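Long-range contacts in DNA gyrase, B subunit, truncated (Myxococcus xanthus, PDB 3CWV), which probably takes part in the ATP-dependent breakage, passage and rejoining of double-stranded DNA, as a type II topoisomerase of the GyrB family: residues 107-111 with 158-164; 34-38 with 101-105; 58-64 with 169-174; 49-55 with 66-72. Residues are numbered along the deposited sequence.

Contact 1: residues 107-111 with 158-164; sequences ALSSR and VPDATIF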
loop_
_atom_site.group_PDB
_atom_site.type_symbol
_atom_site.label_atom_id
_atom_site.label_comp_id
_atom_site.label_asym_id
_atom_site.label_seq_id
_atom_site.Cartn_x
_atom_site.Cartn_y
_atom_site.Cartn_z
ATOM N N ALA A 107 11.129 14.423 -10.042
ATOM C CA ALA A 107 12.528 14.840 -10.265
ATOM C C ALA A 107 13.239 13.945 -11.280
ATOM O O ALA A 107 14.065 14.419 -12.069
ATOM C CB ALA A 107 13.361 14.828 -8.918
ATOM N N LEU A 108 12.956 12.647 -11.222
ATOM C CA LEU A 108 13.668 11.661 -12.058
ATOM C C LEU A 108 12.962 11.322 -13.372
ATOM O O LEU A 108 13.177 10.245 -13.944
ATOM C CB LEU A 108 13.950 10.376 -11.254
ATOM C CG LEU A 108 14.810 10.630 -9.992
ATOM C CD1 LEU A 108 15.062 9.351 -9.209
ATOM C CD2 LEU A 108 16.137 11.388 -10.302
ATOM N N SER A 109 12.088 12.228 -13.818
ATOM C CA SER A 109 11.457 12.125 -15.125
ATOM C C SER A 109 12.172 13.078 -16.103
ATOM O O SER A 109 12.764 14.057 -15.678
ATOM C CB SER A 109 9.943 12.453 -15.030
ATOM O OG SER A 109 9.764 13.817 -14.612
ATOM N N SER A 110 12.170 12.760 -17.406
ATOM C CA SER A 110 12.645 13.729 -18.406
ATOM C C SER A 110 11.516 14.707 -18.706
ATOM O O SER A 110 11.755 15.841 -19.084
ATOM C CB SER A 110 13.073 13.045 -19.710
ATOM O OG SER A 110 12.056 12.226 -20.219
ATOM N N ARG A 111 10.291 14.246 -18.530
ATOM C CA ARG A 111 9.135 15.133 -18.713
ATOM C C ARG A 111 7.973 14.617 -17.923
ATOM O O ARG A 111 7.846 13.415 -17.727
ATOM C CB ARG A 111 8.722 15.203 -20.198
ATOM C CG ARG A 111 8.486 13.877 -20.880
ATOM C CD ARG A 111 8.520 14.096 -22.416
ATOM N NE ARG A 111 8.337 12.870 -23.194
ATOM C CZ ARG A 111 9.276 11.946 -23.397
ATOM N NH1 ARG A 111 10.466 12.060 -22.820
ATOM N NH2 ARG A 111 9.006 10.889 -24.156
ATOM N N VAL A 158 7.494 10.334 -17.637
ATOM C CA VAL A 158 8.385 9.464 -18.387
ATOM C C VAL A 158 9.723 9.395 -17.639
ATOM O O VAL A 158 10.446 10.383 -17.552
ATOM C CB VAL A 158 8.623 10.022 -19.820
ATOM C CG1 VAL A 158 9.512 9.061 -20.637
ATOM C CG2 VAL A 158 7.270 10.251 -20.535
ATOM N N PRO A 159 10.050 8.217 -17.093
ATOM C CA PRO A 159 11.336 8.062 -16.411
ATOM C C PRO A 159 12.436 8.544 -17.336
ATOM O O PRO A 159 12.411 8.237 -18.532
ATOM C CB PRO A 159 11.431 6.546 -16.193
ATOM C CG PRO A 159 9.965 6.145 -15.999
ATOM C CD PRO A 159 9.266 6.971 -17.071
ATOM N N ASP A 160 13.388 9.285 -16.778
ATOM C CA ASP A 160 14.426 9.936 -17.566
ATOM C C ASP A 160 15.372 8.887 -18.160
ATOM O O ASP A 160 16.102 8.188 -17.418
ATOM C CB ASP A 160 15.195 10.902 -16.657
ATOM C CG ASP A 160 16.041 11.905 -17.438
ATOM O OD1 ASP A 160 16.722 11.497 -18.414
ATOM O OD2 ASP A 160 15.975 13.106 -17.101
ATOM N N ALA A 161 15.397 8.809 -19.493
ATOM C CA ALA A 161 16.261 7.839 -20.188
ATOM C C ALA A 161 17.767 8.094 -20.035
ATOM O O ALA A 161 18.572 7.219 -20.348
ATOM C CB ALA A 161 15.892 7.778 -21.671
ATOM N N THR A 162 18.155 9.279 -19.590
ATOM C CA THR A 162 19.573 9.560 -19.323
ATOM C C THR A 162 19.990 9.072 -17.922
ATOM O O THR A 162 21.167 9.068 -17.586
ATOM C CB THR A 162 19.961 11.068 -19.473
ATOM O OG1 THR A 162 19.288 11.873 -18.486
ATOM C CG2 THR A 162 19.614 11.598 -20.864
ATOM N N ILE A 163 19.014 8.669 -17.117
ATOM C CA ILE A 163 19.292 8.289 -15.734
ATOM C C ILE A 163 19.159 6.786 -15.571
ATOM O O ILE A 163 20.020 6.133 -14.984
ATOM C CB ILE A 163 18.331 9.019 -14.740
ATOM C CG1 ILE A 163 18.579 10.534 -14.762
ATOM C CG2 ILE A 163 18.453 8.424 -13.300
ATOM C CD1 ILE A 163 17.700 11.359 -13.791
ATOM N N PHE A 164 18.056 6.235 -16.047
ATOM C CA PHE A 164 17.765 4.829 -15.807
ATOM C C PHE A 164 18.335 3.902 -16.856
ATOM O O PHE A 164 18.352 4.231 -18.034
ATOM C CB PHE A 164 16.275 4.591 -15.648
ATOM C CG PHE A 164 15.745 5.194 -14.395
ATOM C CD1 PHE A 164 15.867 4.500 -13.182
ATOM C CD2 PHE A 164 15.225 6.492 -14.405
ATOM C CE1 PHE A 164 15.442 5.093 -11.987
ATOM C CE2 PHE A 164 14.795 7.089 -13.216
ATOM C CZ PHE A 164 14.898 6.373 -12.015
HETATM O O HOH W 1 13.162 9.830 -20.804
#
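Three backbone hydrogen bonds hold these two segments together. D160 N donates to L108 O at 3.0 Å, S110 N to V158 O at 2.9 Å, and V158 N to R111 O at 3.1 Å. S109 and P159 face each other between the first two as an antiparallel non-hydrogen-bonded pair, CA to CA 4.3 Å, and S109 CA lies 3.2 Å from V158 O in a CA-H...O contact. A water at the edge sits 2.7 Å from S110 OG, donates to P159 O (2.9 Å) and accepts from A161 N (2.8 Å). Past the strand end, D160 OD1 accepts from T162 N (2.9 Å) and T162 OG1 (2.6 Å), an Asx turn, while D160 OD2 makes a salt bridge to R16. L108 CD2 meets I163 CD1 at 3.8 Å, L108 CB lies 3.9 Å from F164 CE2, and V158 CG1 rests over one face of the R111 guanidinium, 3.8 Å from NH1. L34 of helix 28-47 adds to the apolar side through L108, P159 and F164. This is the paired end of two neighbouring antiparallel strands, 109-118 and 151-159, in the large mixed sheet, where one leaves helix 102-107 and the other runs into a turn.

Contact 2: residues 34-38 with 101-105; sequences LVYFL and MLVVS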
loop_
_atom_site.group_PDB
_atom_site.type_symbol
_atom_site.label_atom_id
_atom_site.label_comp_id
_atom_site.label_asym_id
_atom_site.label_seq_id
_atom_site.Cartn_x
_atom_site.Cartn_y
_atom_site.Cartn_z
ATOM N N LEU A 34 9.614 4.306 -8.900
ATOM C CA LEU A 34 8.984 5.556 -9.300
ATOM C C LEU A 34 7.476 5.412 -9.348
ATOM O O LEU A 34 6.733 6.333 -8.965
ATOM C CB LEU A 34 9.517 6.011 -10.667
ATOM C CG LEU A 34 11.031 6.189 -10.819
ATOM C CD1 LEU A 34 11.251 6.750 -12.232
ATOM C CD2 LEU A 34 11.632 7.140 -9.773
ATOM N N VAL A 35 7.011 4.275 -9.838
ATOM C CA VAL A 35 5.579 3.979 -9.868
ATOM C C VAL A 35 5.034 3.693 -8.476
ATOM O O VAL A 35 3.939 4.172 -8.123
ATOM C CB VAL A 35 5.270 2.743 -10.754
ATOM C CG1 VAL A 35 3.763 2.534 -10.820
ATOM C CG2 VAL A 35 5.811 2.982 -12.160
ATOM N N TYR A 36 5.778 2.917 -7.687
ATOM C CA TYR A 36 5.333 2.580 -6.321
ATOM C C TYR A 36 5.184 3.855 -5.475
ATOM O O TYR A 36 4.277 3.935 -4.634
ATOM C CB TYR A 36 6.317 1.622 -5.633
ATOM C CG TYR A 36 6.488 0.272 -6.337
ATOM C CD1 TYR A 36 5.476 -0.278 -7.134
ATOM C CD2 TYR A 36 7.664 -0.462 -6.169
ATOM C CE1 TYR A 36 5.650 -1.539 -7.758
ATOM C CE2 TYR A 36 7.850 -1.701 -6.803
ATOM C CZ TYR A 36 6.845 -2.222 -7.578
ATOM O OH TYR A 36 7.036 -3.429 -8.192
ATOM N N PHE A 37 6.066 4.838 -5.684
ATOM C CA PHE A 37 5.945 6.119 -4.951
ATOM C C PHE A 37 4.601 6.802 -5.260
ATOM O O PHE A 37 3.944 7.371 -4.362
ATOM C CB PHE A 37 7.101 7.100 -5.261
ATOM C CG PHE A 37 8.499 6.605 -4.862
ATOM C CD1 PHE A 37 8.679 5.710 -3.821
ATOM C CD2 PHE A 37 9.622 7.107 -5.524
ATOM C CE1 PHE A 37 9.996 5.292 -3.435
ATOM C CE2 PHE A 37 10.912 6.703 -5.161
ATOM C CZ PHE A 37 11.099 5.795 -4.114
ATOM N N LEU A 38 4.209 6.811 -6.535
ATOM C CA LEU A 38 2.863 7.330 -6.910
ATOM C C LEU A 38 1.708 6.565 -6.256
ATOM O O LEU A 38 0.791 7.165 -5.676
ATOM C CB LEU A 38 2.675 7.381 -8.433
ATOM C CG LEU A 38 3.049 8.663 -9.159
ATOM C CD1 LEU A 38 2.906 8.424 -10.658
ATOM C CD2 LEU A 38 2.134 9.864 -8.720
ATOM N N MET A 101 7.045 10.465 -1.470
ATOM C CA MET A 101 8.174 10.460 -2.367
ATOM C C MET A 101 7.732 10.915 -3.761
ATOM O O MET A 101 8.431 10.688 -4.753
ATOM C CB MET A 101 8.782 9.039 -2.451
ATOM C CG MET A 101 9.247 8.458 -1.078
ATOM S SD MET A 101 10.698 9.351 -0.509
ATOM C CE MET A 101 11.975 8.619 -1.533
ATOM N N LEU A 102 6.572 11.570 -3.867
ATOM C CA LEU A 102 6.201 12.155 -5.158
ATOM C C LEU A 102 7.287 12.967 -5.882
ATOM O O LEU A 102 7.454 12.833 -7.108
ATOM C CB LEU A 102 4.900 13.015 -5.027
ATOM C CG LEU A 102 4.441 13.802 -6.252
ATOM C CD1 LEU A 102 4.089 12.866 -7.423
ATOM C CD2 LEU A 102 3.239 14.743 -5.858
ATOM N N VAL A 103 7.986 13.850 -5.167
ATOM C CA VAL A 103 8.952 14.713 -5.812
ATOM C C VAL A 103 10.104 13.890 -6.427
ATOM O O VAL A 103 10.714 14.331 -7.375
ATOM C CB VAL A 103 9.546 15.772 -4.866
ATOM C CG1 VAL A 103 10.465 15.160 -3.790
ATOM C CG2 VAL A 103 10.361 16.846 -5.683
ATOM N N VAL A 104 10.360 12.701 -5.890
ATOM C CA VAL A 104 11.405 11.833 -6.497
ATOM C C VAL A 104 10.966 11.346 -7.873
ATOM O O VAL A 104 11.737 11.387 -8.812
ATOM C CB VAL A 104 11.752 10.671 -5.583
ATOM C CG1 VAL A 104 12.869 9.758 -6.218
ATOM C CG2 VAL A 104 12.229 11.215 -4.262
ATOM N N SER A 105 9.726 10.877 -7.990
ATOM C CA SER A 105 9.223 10.411 -9.280
ATOM C C SER A 105 9.252 11.536 -10.291
ATOM O O SER A 105 9.641 11.336 -11.440
ATOM C CB SER A 105 7.825 9.822 -9.163
ATOM O OG SER A 105 7.847 8.723 -8.279
HETATM O O HOH W 2 5.304 8.165 -1.876
#
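The F37 ring is the middle of this helix-helix contact. M101 CB sits over its face, 3.6 Å from the ring centroid in a CH-pi contact, and the nearest atoms of the two residues, F37 CG and M101 CB, are 3.4 Å apart. Beyond CB the methionine chain runs m, m, m and places SD 5.2 Å from the same centroid, so a Met-aromatic contact accompanies the CH-pi one. V104 CG1 closes on F37 CE2 at 3.8 Å, one helical turn along from M101. L38 and L102 make a separate apolar touch, CD2 to CD1 3.8 Å; both side chains leave their backbones sideways and meet at their ends.

The pairing joins the long helix 28-47 to the start of the short helix 102-107, with M101 at the N-cap position. In a GyrB-type ATPase domain, helices such as these pack on one face of the large mixed sheet; here L34 and L38 also lie on F157 of strand 151-159, and L38 reaches V155.

At the polar edge, S105 OG donates to L34 O at 2.7 Å, bonding a side chain of one helix to the backbone of the other where L34 CA and S105 CA are 4.9 Å apart. The same OG lies near the plane of the F37 ring at its edge, 3.5 Å from F37 CB. By the M101 end, a water donates to F37 O and accepts from M101 N, each at 2.9 Å.

Contact 3: residues 58-64 with 169-174; sequences VGGDGSI and FDRARL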
loop_
_atom_site.group_PDB
_atom_site.type_symbol
_atom_site.label_atom_id
_atom_site.label_comp_id
_atom_site.label_asym_id
_atom_site.label_seq_id
_atom_site.Cartn_x
_atom_site.Cartn_y
_atom_site.Cartn_z
ATOM N N VAL A 58 -0.256 2.270 -18.019
ATOM C CA VAL A 58 1.058 2.111 -18.650
ATOM C C VAL A 58 0.860 2.204 -20.169
ATOM O O VAL A 58 -0.034 1.577 -20.729
ATOM C CB VAL A 58 1.733 0.767 -18.262
ATOM C CG1 VAL A 58 3.179 0.722 -18.743
ATOM C CG2 VAL A 58 1.692 0.587 -16.779
ATOM N N GLY A 59 1.654 3.035 -20.815
ATOM C CA GLY A 59 1.549 3.198 -22.252
ATOM C C GLY A 59 2.677 2.444 -22.920
ATOM O O GLY A 59 3.630 2.015 -22.255
ATOM N N GLY A 60 2.572 2.293 -24.239
ATOM C CA GLY A 60 3.619 1.654 -25.039
ATOM C C GLY A 60 4.904 2.457 -25.096
ATOM O O GLY A 60 5.972 1.905 -25.344
ATOM N N ASP A 61 4.810 3.761 -24.851
ATOM C CA ASP A 61 5.973 4.644 -24.908
ATOM C C ASP A 61 6.803 4.706 -23.614
ATOM O O ASP A 61 7.672 5.570 -23.467
ATOM C CB ASP A 61 5.516 6.037 -25.287
ATOM C CG ASP A 61 4.719 6.708 -24.188
ATOM O OD1 ASP A 61 4.133 5.986 -23.332
ATOM O OD2 ASP A 61 4.709 7.965 -24.192
ATOM N N GLY A 62 6.543 3.790 -22.685
ATOM C CA GLY A 62 7.302 3.739 -21.427
ATOM C C GLY A 62 6.876 4.784 -20.392
ATOM O O GLY A 62 7.483 4.898 -19.316
ATOM N N SER A 63 5.829 5.543 -20.716
ATOM C CA SER A 63 5.285 6.510 -19.767
ATOM C C SER A 63 4.341 5.813 -18.771
ATOM O O SER A 63 3.907 4.674 -18.973
ATOM C CB SER A 63 4.567 7.649 -20.498
ATOM O OG SER A 63 3.294 7.229 -20.968
ATOM N N ILE A 64 4.013 6.524 -17.693
ATOM C CA ILE A 64 3.196 5.986 -16.623
ATOM C C ILE A 64 2.213 7.100 -16.274
ATOM O O ILE A 64 2.612 8.260 -16.194
ATOM C CB ILE A 64 4.063 5.739 -15.356
ATOM C CG1 ILE A 64 4.986 4.540 -15.549
ATOM C CG2 ILE A 64 3.181 5.506 -14.090
ATOM C CD1 ILE A 64 4.296 3.170 -15.426
ATOM N N PHE A 169 8.636 -1.337 -18.080
ATOM C CA PHE A 169 7.920 -1.783 -16.879
ATOM C C PHE A 169 7.386 -3.192 -17.006
ATOM O O PHE A 169 6.890 -3.571 -18.061
ATOM C CB PHE A 169 6.764 -0.831 -16.576
ATOM C CG PHE A 169 7.216 0.521 -16.151
ATOM C CD1 PHE A 169 7.745 0.718 -14.870
ATOM C CD2 PHE A 169 7.154 1.594 -17.029
ATOM C CE1 PHE A 169 8.169 1.980 -14.475
ATOM C CE2 PHE A 169 7.589 2.849 -16.637
ATOM C CZ PHE A 169 8.099 3.040 -15.353
ATOM N N ASP A 170 7.488 -3.962 -15.924
ATOM C CA ASP A 170 6.896 -5.282 -15.808
ATOM C C ASP A 170 5.407 -5.054 -15.474
ATOM O O ASP A 170 5.071 -4.737 -14.328
ATOM C CB ASP A 170 7.605 -6.033 -14.678
ATOM C CG ASP A 170 7.124 -7.473 -14.514
ATOM O OD1 ASP A 170 5.947 -7.789 -14.794
ATOM O OD2 ASP A 170 7.947 -8.308 -14.096
ATOM N N ARG A 171 4.531 -5.184 -16.472
ATOM C CA ARG A 171 3.082 -4.997 -16.280
ATOM C C ARG A 171 2.479 -5.888 -15.199
ATOM O O ARG A 171 1.601 -5.451 -14.433
ATOM C CB ARG A 171 2.305 -5.235 -17.574
ATOM C CG ARG A 171 1.925 -4.000 -18.321
ATOM C CD ARG A 171 3.110 -3.423 -19.007
ATOM N NE ARG A 171 2.729 -2.758 -20.248
ATOM C CZ ARG A 171 3.589 -2.149 -21.058
ATOM N NH1 ARG A 171 3.154 -1.561 -22.169
ATOM N NH2 ARG A 171 4.886 -2.130 -20.755
ATOM N N ALA A 172 2.947 -7.133 -15.146
ATOM C CA ALA A 172 2.456 -8.096 -14.158
ATOM C C ALA A 172 2.725 -7.665 -12.726
ATOM O O ALA A 172 1.852 -7.807 -11.850
ATOM C CB ALA A 172 3.063 -9.499 -14.411
ATOM N N ARG A 173 3.934 -7.180 -12.442
ATOM C CA ARG A 173 4.208 -6.757 -11.062
ATOM C C ARG A 173 3.479 -5.455 -10.671
ATOM O O ARG A 173 3.069 -5.300 -9.529
ATOM C CB ARG A 173 5.715 -6.696 -10.762
ATOM C CG ARG A 173 6.350 -5.362 -10.848
ATOM C CD ARG A 173 7.783 -5.441 -10.365
ATOM N NE ARG A 173 8.548 -6.373 -11.185
ATOM C CZ ARG A 173 9.871 -6.336 -11.335
ATOM N NH1 ARG A 173 10.593 -5.426 -10.689
ATOM N NH2 ARG A 173 10.467 -7.210 -12.134
ATOM N N LEU A 174 3.310 -4.542 -11.621
ATOM C CA LEU A 174 2.484 -3.349 -11.407
ATOM C C LEU A 174 1.013 -3.704 -11.134
ATOM O O LEU A 174 0.421 -3.163 -10.187
ATOM C CB LEU A 174 2.629 -2.342 -12.563
ATOM C CG LEU A 174 4.028 -1.730 -12.794
ATOM C CD1 LEU A 174 3.903 -0.674 -13.864
ATOM C CD2 LEU A 174 4.663 -1.151 -11.490
HETATM O O HOH W 3 0.468 -0.967 -22.194
#
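V58, F169 and R171 carry most of this contact. V58 points at helix 171-184 and splits its branches: CG1 lies over one face of the R171 guanidinium, 3.7 Å from CZ, while CG2 meets L174 CD1 at 3.9 Å. R171, in the first turn of the helix, thus lays its flat end along the hairpin, and a water links its side chain to the V58 backbone, accepting from R171 NH1 (2.8 Å) and donating to V58 O (3.0 Å). The loop being gripped is the tight connection between strands 53-58 and 64-70, a beta hairpin whose type I turn runs from G59 to G62; D61 OD1 accepts from S63 N at 3.1 Å in an Asx turn. F169, just ahead of the helix, packs against I64 and the G62 carbonyl of the hairpin. I64 CD1 sits over its ring face, 3.6 Å from the centroid in a CH-pi contact, and G62 O approaches the ring edge, 3.4 Å from F169 CE2. L31 and V35 of helix 28-47 also pack on F169.

Contact 4: residues 49-55 with 66-72; sequences GECRDVV and LFCTSRT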
loop_
_atom_site.group_PDB
_atom_site.type_symbol
_atom_site.label_atom_id
_atom_site.label_comp_id
_atom_site.label_asym_id
_atom_site.label_seq_id
_atom_site.Cartn_x
_atom_site.Cartn_y
_atom_site.Cartn_z
ATOM N N GLY A 49 -9.378 8.430 4.003
ATOM C CA GLY A 49 -10.769 8.536 3.596
ATOM C C GLY A 49 -10.980 9.670 2.602
ATOM O O GLY A 49 -12.089 10.225 2.490
ATOM N N GLU A 50 -9.929 9.970 1.830
ATOM C CA GLU A 50 -9.906 11.111 0.910
ATOM C C GLU A 50 -9.715 10.723 -0.566
ATOM O O GLU A 50 -9.477 11.578 -1.430
ATOM C CB GLU A 50 -8.825 12.100 1.341
ATOM C CG GLU A 50 -9.019 12.669 2.767
ATOM C CD GLU A 50 -10.254 13.562 2.860
ATOM O OE1 GLU A 50 -10.865 13.881 1.813
ATOM O OE2 GLU A 50 -10.632 13.931 3.987
ATOM N N CYS A 51 -9.837 9.436 -0.868
ATOM C CA CYS A 51 -9.704 8.998 -2.260
ATOM C C CYS A 51 -10.502 7.735 -2.451
ATOM O O CYS A 51 -10.306 6.759 -1.717
ATOM C CB CYS A 51 -8.233 8.745 -2.610
ATOM S SG CYS A 51 -8.063 8.073 -4.316
ATOM N N ARG A 52 -11.404 7.752 -3.429
ATOM C CA ARG A 52 -12.263 6.608 -3.705
ATOM C C ARG A 52 -11.873 5.828 -4.959
ATOM O O ARG A 52 -12.345 4.706 -5.137
ATOM C CB ARG A 52 -13.715 7.064 -3.859
ATOM C CG ARG A 52 -14.302 7.644 -2.547
ATOM C CD ARG A 52 -15.698 8.233 -2.798
ATOM N NE ARG A 52 -16.196 8.922 -1.603
ATOM C CZ ARG A 52 -17.017 9.970 -1.617
ATOM N NH1 ARG A 52 -17.441 10.475 -2.772
ATOM N NH2 ARG A 52 -17.406 10.522 -0.472
ATOM N N ASP A 53 -11.079 6.439 -5.844
ATOM C CA ASP A 53 -10.710 5.815 -7.140
ATOM C C ASP A 53 -9.257 6.125 -7.482
ATOM O O ASP A 53 -8.813 7.268 -7.326
ATOM C CB ASP A 53 -11.578 6.297 -8.311
ATOM C CG ASP A 53 -13.057 6.251 -8.006
ATOM O OD1 ASP A 53 -13.712 5.282 -8.420
ATOM O OD2 ASP A 53 -13.547 7.181 -7.332
ATOM N N VAL A 54 -8.540 5.106 -7.965
ATOM C CA VAL A 54 -7.151 5.234 -8.415
ATOM C C VAL A 54 -7.031 4.458 -9.721
ATOM O O VAL A 54 -7.437 3.284 -9.782
ATOM C CB VAL A 54 -6.159 4.583 -7.385
ATOM C CG1 VAL A 54 -4.700 4.658 -7.905
ATOM C CG2 VAL A 54 -6.276 5.232 -6.034
ATOM N N VAL A 55 -6.499 5.098 -10.758
ATOM C CA VAL A 55 -6.246 4.449 -12.051
ATOM C C VAL A 55 -4.766 4.563 -12.428
ATOM O O VAL A 55 -4.232 5.662 -12.531
ATOM C CB VAL A 55 -7.046 5.100 -13.165
ATOM C CG1 VAL A 55 -6.887 4.297 -14.492
ATOM C CG2 VAL A 55 -8.526 5.167 -12.761
ATOM N N LEU A 66 -0.882 8.100 -13.311
ATOM C CA LEU A 66 -1.748 7.712 -12.196
ATOM C C LEU A 66 -2.782 8.819 -12.032
ATOM O O LEU A 66 -2.406 9.996 -12.000
ATOM C CB LEU A 66 -0.923 7.557 -10.907
ATOM C CG LEU A 66 -1.794 7.173 -9.686
ATOM C CD1 LEU A 66 -1.688 5.734 -9.397
ATOM C CD2 LEU A 66 -1.439 7.995 -8.487
ATOM N N PHE A 67 -4.064 8.443 -12.001
ATOM C CA PHE A 67 -5.145 9.378 -11.685
ATOM C C PHE A 67 -5.820 8.981 -10.380
ATOM O O PHE A 67 -6.023 7.792 -10.121
ATOM C CB PHE A 67 -6.178 9.444 -12.822
ATOM C CG PHE A 67 -7.414 10.245 -12.461
ATOM C CD1 PHE A 67 -7.424 11.619 -12.605
ATOM C CD2 PHE A 67 -8.540 9.613 -11.939
ATOM C CE1 PHE A 67 -8.543 12.374 -12.241
ATOM C CE2 PHE A 67 -9.667 10.353 -11.578
ATOM C CZ PHE A 67 -9.670 11.734 -11.735
ATOM N N CYS A 68 -6.173 9.986 -9.567
ATOM C CA CYS A 68 -6.861 9.771 -8.298
ATOM C C CYS A 68 -8.020 10.753 -8.197
ATOM O O CYS A 68 -7.835 11.908 -8.530
ATOM C CB CYS A 68 -5.924 10.101 -7.150
ATOM S SG CYS A 68 -4.621 8.936 -6.922
ATOM N N THR A 69 -9.185 10.296 -7.742
ATOM C CA THR A 69 -10.292 11.201 -7.437
ATOM C C THR A 69 -10.050 11.748 -6.058
ATOM O O THR A 69 -9.259 11.200 -5.288
ATOM C CB THR A 69 -11.678 10.478 -7.477
ATOM O OG1 THR A 69 -11.645 9.331 -6.617
ATOM C CG2 THR A 69 -12.011 10.036 -8.914
ATOM N N SER A 70 -10.732 12.836 -5.724
ATOM C CA SER A 70 -10.434 13.552 -4.491
ATOM C C SER A 70 -11.584 14.494 -4.189
ATOM O O SER A 70 -12.350 14.848 -5.098
ATOM C CB SER A 70 -9.145 14.374 -4.670
ATOM O OG SER A 70 -8.735 14.969 -3.435
ATOM N N ARG A 71 -11.709 14.892 -2.926
ATOM C CA ARG A 71 -12.584 16.022 -2.590
ATOM C C ARG A 71 -11.744 17.176 -2.068
ATOM O O ARG A 71 -12.270 18.235 -1.766
ATOM C CB ARG A 71 -13.620 15.630 -1.528
ATOM C CG ARG A 71 -14.872 14.923 -2.060
ATOM C CD ARG A 71 -15.264 13.793 -1.106
ATOM N NE ARG A 71 -14.430 12.627 -1.389
ATOM C CZ ARG A 71 -13.908 11.806 -0.484
ATOM N NH1 ARG A 71 -14.110 12.003 0.812
ATOM N NH2 ARG A 71 -13.157 10.789 -0.887
ATOM N N THR A 72 -10.429 16.986 -1.950
ATOM C CA THR A 72 -9.601 18.033 -1.327
ATOM C C THR A 72 -8.412 18.583 -2.139
ATOM O O THR A 72 -7.900 19.669 -1.839
ATOM C CB THR A 72 -9.066 17.586 0.046
ATOM O OG1 THR A 72 -8.315 16.363 -0.115
ATOM C CG2 THR A 72 -10.216 17.385 1.021
HETATM O O HOH W 4 -7.412 13.190 -2.252
HETATM O O HOH W 5 -10.242 14.105 -0.601
HETATM O O HOH W 6 -12.364 7.879 0.395
HETATM O O HOH W 7 -12.507 10.564 -3.712
#
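R71 has the most elaborate side chain here. With chi1 at m, chi2 off its well at 140° and chi3 at m, it folds back across 49-52, so that NH1 donates to G49 O at 3.2 Å. The extended side chain of R52 (m, t, t) brings its guanidinium flat onto that of R71, planes at 5° and centres 3.8 Å apart. These are like charges, R52 NE to R71 NH2 3.6 Å; over R71's opposite face lies E50, whose m, m conformation curls OE1 to 3.9 Å from R71 NH1, a long salt bridge of charge alone. Waters fill in around them: one accepts from R71 N (2.9 Å) and lies 2.5 Å from E50 OE1.

Next to this cluster the strands 53-58 and 64-70 form a beta hairpin, the axes of 53-55 and 66-70 4.7 Å apart and antiparallel at 169°. V55 and F67 form the hydrogen-bonded pair, N to O 2.8 Å in both directions, and T69 N donates to D53 O at 3.1 Å.

T69 takes the p rotamer, which turns OG1 to donate to D53 OD2 at 3.0 Å. V54 is t, with CG1 3.5 Å from L66 CD1 and CG2 4.2 Å from C68 SG; this face lies against A42 of helix 28-47. V55 and F67 share the other face. S70 OG, at t, accepts from T72 N at 3.0 Å in an ST turn.

How the contacts relate
Contacts 1 and 2 are buried, contacts 3 and 4 only partly so. Contacts 1 and 4 both pair antiparallel strands of one mixed sheet, yet their centres are 25 Å apart and they do not touch; contact 4 ends in a cluster of stacked guanidiniums, an acid and several waters, whereas contact 1 has one bridging water between its segments. Contact 2 is helix on helix and mostly apolar, and helix 28-47 links it to the rest: L34 packs on F164 and P159 of contact 1, V35 on I64, F169 and L174 of contact 3, and L38 O on L66 of contact 4. Contacts 3 and 4 share the hairpin, 4 taking its open end and 3 its turn.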